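Side-chain contacts in putative carbonic anhydrase (PDB 3LAS), which probably catalyses the reversible hydration of carbon dioxide to hydrogencarbonate as a zinc-dependent carbonic anhydrase of the beta class: residues T98-N101 against A102-T105; F124-I127 against E128-V131. All coordinates share one frame; numbering follows the deposited sequence.

Contact 1: residues T98-N101 against A102-T105; sequences TFTN and AEFT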
# COMPACT_ATOMS: atom_id res chain seq x y z
N THR A 98 -15.40 -0.32 -11.53
CA THR A 98 -15.46 -0.13 -13.00
C THR A 98 -15.41 -1.35 -13.83
O THR A 98 -15.42 -1.26 -15.05
CB THR A 98 -14.33 0.81 -13.44
OG1 THR A 98 -13.05 0.18 -13.35
CG2 THR A 98 -14.35 2.14 -12.63
N PHE A 99 -15.32 -2.51 -13.18
CA PHE A 99 -15.27 -3.80 -13.93
C PHE A 99 -15.89 -4.89 -13.14
O PHE A 99 -16.02 -4.82 -11.91
CB PHE A 99 -13.80 -4.11 -14.30
CG PHE A 99 -12.97 -4.48 -13.10
CD1 PHE A 99 -12.83 -5.83 -12.70
CD2 PHE A 99 -12.28 -3.51 -12.38
CE1 PHE A 99 -12.07 -6.10 -11.53
CE2 PHE A 99 -11.53 -3.81 -11.31
CZ PHE A 99 -11.45 -5.09 -10.81
N THR A 100 -16.26 -5.96 -13.84
CA THR A 100 -16.60 -7.26 -13.22
C THR A 100 -15.46 -8.24 -13.52
O THR A 100 -14.72 -8.15 -14.47
CB THR A 100 -17.91 -7.88 -13.80
OG1 THR A 100 -17.70 -8.21 -15.15
CG2 THR A 100 -19.03 -6.85 -13.67
N ASN A 101 -15.39 -9.28 -12.67
CA ASN A 101 -14.42 -10.31 -12.97
C ASN A 101 -14.60 -10.93 -14.31
O ASN A 101 -13.59 -11.17 -15.01
CB ASN A 101 -14.43 -11.43 -11.90
CG ASN A 101 -13.76 -11.10 -10.63
OD1 ASN A 101 -12.75 -10.33 -10.59
ND2 ASN A 101 -14.26 -11.69 -9.51
N ALA A 102 -15.83 -11.21 -14.69
CA ALA A 102 -16.03 -11.83 -15.98
C ALA A 102 -15.59 -10.97 -17.15
O ALA A 102 -14.91 -11.44 -18.02
CB ALA A 102 -17.57 -12.19 -16.10
N GLU A 103 -15.90 -9.70 -17.10
CA GLU A 103 -15.56 -8.79 -18.24
C GLU A 103 -14.02 -8.62 -18.22
O GLU A 103 -13.37 -8.66 -19.27
CB GLU A 103 -16.10 -7.36 -17.96
CG GLU A 103 -17.61 -7.15 -17.81
CD GLU A 103 -17.99 -5.70 -17.37
OE1 GLU A 103 -17.20 -4.99 -16.58
OE2 GLU A 103 -19.10 -5.33 -17.84
N PHE A 104 -13.43 -8.47 -17.04
CA PHE A 104 -11.99 -8.14 -16.98
C PHE A 104 -11.19 -9.35 -17.41
O PHE A 104 -10.24 -9.26 -18.15
CB PHE A 104 -11.64 -7.69 -15.60
CG PHE A 104 -10.28 -7.11 -15.51
CD1 PHE A 104 -9.43 -7.50 -14.52
CD2 PHE A 104 -9.83 -6.07 -16.33
CE1 PHE A 104 -8.18 -6.92 -14.34
CE2 PHE A 104 -8.53 -5.49 -16.13
CZ PHE A 104 -7.70 -5.97 -15.16
N THR A 105 -11.63 -10.56 -17.04
CA THR A 105 -10.83 -11.73 -17.33
C THR A 105 -11.00 -12.00 -18.84
O THR A 105 -10.03 -12.42 -19.49
CB THR A 105 -11.11 -12.98 -16.30
OG1 THR A 105 -12.44 -13.23 -16.51
CG2 THR A 105 -10.79 -12.57 -14.89
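Thr100 and Glu103 trade hydrogen bonds across the first turn of helix 101-112. The N-H of Thr100 gives to Glu103 OE1 over 3.1 Å, approaching from above the carboxylate plane, 44° out of it. In return Glu103 N donates to Thr100 OG1, although the place of that hydroxyl in the model is less sure. These reciprocal bonds make a capping box with Thr100 as N-cap: threonine suits the place because its short side chain can accept from a first-turn N-H that has no carbonyl before it in the helix, and glutamate because its chain, extended beyond CG, reaches back to the cap. Phe104 N is satisfied by Thr100 O at 2.9 Å. Asn101 O takes two donors, Thr105 N at 2.9 Å and the hydroxyl Thr105 OG1 at 2.8 Å, from opposite faces of its carbonyl plane. The Asn101 amide points away from this turn to the loop before helix 127-140, where OD1 accepts from Phe121 N and ND2 gives to Asp120 OD1. On the buried side, Phe99 CD1 lies 3.6 Å from Phe104 CB, and the two rings meet obliquely, planes at 41°. Val75 of the second subunit packs on Phe104.

Contact 2: residues F124-I127 against E128-V131; sequences FTDI and EESV
The N-terminal cap of helix 127-140 brings Asp126 against Glu129 and Phe124 against Ser130, where a loop passing close to the zinc site turns into the helix. Asp126 is the N-cap residue. A chi1 of -180° swings its carboxylate away from the backbone N and out to the first turn, where OD1 accepts from Glu129 N at 3.1 Å, the N-H lying well above the carboxylate plane. Aspartate suits this place twice over: it supplies an acceptor for a first-turn N-H, and its negative charge probably interacts favourably with the positive end of the helix dipole. A magnesium ion lies about 2 Å from the nearest Asp126 side-chain atom and may ease the crowding of acids here, since Asp126 OD1 lies only 3.5 Å from Glu128 OE1. Glu129 crosses Asp126 obliquely, its CG 3.5 Å from Asp126 CG, while its own carboxylate forms a salt bridge with Arg132. Behind the cap, Ser130 N gives to Asp126 O at 3.0 Å, and Val131 N to Ile127 O. Ile127, Ser130 and Val131 rest on His90 of strand 85-91, so this turn is held against the sheet. Phe124, whose side chain comes about 4 Å from that of Cys94, a zinc ligand, turns one ring face to Ser130. A small residue fits there, close over the aromatic face: Ser130 CB makes a CH-pi contact, 3.7 Å from the Phe124 ring centroid and 23° off the ring normal.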
# COMPACT_ATOMS: atom_id res chain seq x y z
N PHE A 124 -16.03 -4.34 -6.54
CA PHE A 124 -17.24 -4.15 -5.70
C PHE A 124 -18.10 -3.11 -6.39
O PHE A 124 -17.64 -2.23 -7.22
CB PHE A 124 -16.84 -3.73 -4.23
CG PHE A 124 -16.10 -2.42 -4.10
CD1 PHE A 124 -16.76 -1.22 -4.23
CD2 PHE A 124 -14.78 -2.43 -3.75
CE1 PHE A 124 -16.07 0.00 -4.04
CE2 PHE A 124 -14.07 -1.20 -3.53
CZ PHE A 124 -14.70 -0.04 -3.70
N THR A 125 -19.34 -3.05 -5.91
CA THR A 125 -20.26 -2.03 -6.42
C THR A 125 -20.76 -1.05 -5.36
O THR A 125 -21.03 0.14 -5.63
CB THR A 125 -21.56 -2.66 -7.09
OG1 THR A 125 -22.07 -3.76 -6.33
CG2 THR A 125 -21.13 -3.12 -8.49
N ASP A 126 -20.91 -1.52 -4.14
CA ASP A 126 -21.49 -0.72 -3.05
C ASP A 126 -20.36 -0.46 -2.09
O ASP A 126 -19.80 -1.39 -1.51
CB ASP A 126 -22.59 -1.56 -2.44
CG ASP A 126 -23.32 -0.90 -1.29
OD1 ASP A 126 -22.73 -0.28 -0.44
OD2 ASP A 126 -24.59 -1.09 -1.21
N ILE A 127 -19.95 0.78 -2.03
CA ILE A 127 -18.74 1.11 -1.26
C ILE A 127 -18.88 0.73 0.19
O ILE A 127 -17.98 0.16 0.83
CB ILE A 127 -18.28 2.56 -1.39
CG1 ILE A 127 -18.17 3.01 -2.84
CG2 ILE A 127 -16.92 2.71 -0.80
CD1 ILE A 127 -18.03 4.65 -2.85
N GLU A 128 -19.99 1.11 0.83
CA GLU A 128 -20.19 0.80 2.25
C GLU A 128 -20.12 -0.64 2.49
O GLU A 128 -19.53 -1.14 3.49
CB GLU A 128 -21.49 1.43 2.78
CG GLU A 128 -21.50 2.89 2.76
CD GLU A 128 -21.79 3.58 1.48
OE1 GLU A 128 -21.93 2.97 0.42
OE2 GLU A 128 -21.95 4.85 1.50
N GLU A 129 -20.77 -1.43 1.60
CA GLU A 129 -20.74 -2.85 1.81
C GLU A 129 -19.36 -3.43 1.63
O GLU A 129 -18.98 -4.38 2.36
CB GLU A 129 -21.68 -3.65 0.84
CG GLU A 129 -23.16 -3.48 1.11
CD GLU A 129 -23.60 -3.86 2.54
OE1 GLU A 129 -22.99 -4.59 3.29
OE2 GLU A 129 -24.61 -3.36 2.83
N SER A 130 -18.55 -2.89 0.71
CA SER A 130 -17.20 -3.35 0.55
C SER A 130 -16.36 -3.15 1.83
O SER A 130 -15.53 -3.99 2.17
CB SER A 130 -16.56 -2.72 -0.66
OG SER A 130 -16.21 -1.33 -0.48
N VAL A 131 -16.60 -2.04 2.51
CA VAL A 131 -15.90 -1.77 3.78
C VAL A 131 -16.35 -2.78 4.81
O VAL A 131 -15.54 -3.38 5.51
CB VAL A 131 -16.18 -0.34 4.23
CG1 VAL A 131 -15.59 -0.09 5.65
CG2 VAL A 131 -15.55 0.68 3.28

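Followed from the N terminus, strand 85-91 ends at the zinc ligand His91, and the chain passes a second ligand, Cys94, before contact 1, where a loop becomes helix 101-112. Contact 2 comes later, where the next loop enters helix 127-140. The contacts are therefore in series, neither enclosing nor crossing the other; each closes a short local turn at a helix start. Their centres lie 16 Å apart and they do not touch, though their nearest atoms come within about 5 Å. Contact 1 faces the second subunit, whereas contact 2 is reached by no other chain of the assembly and sets its helix against strands 85-91 and 149-155.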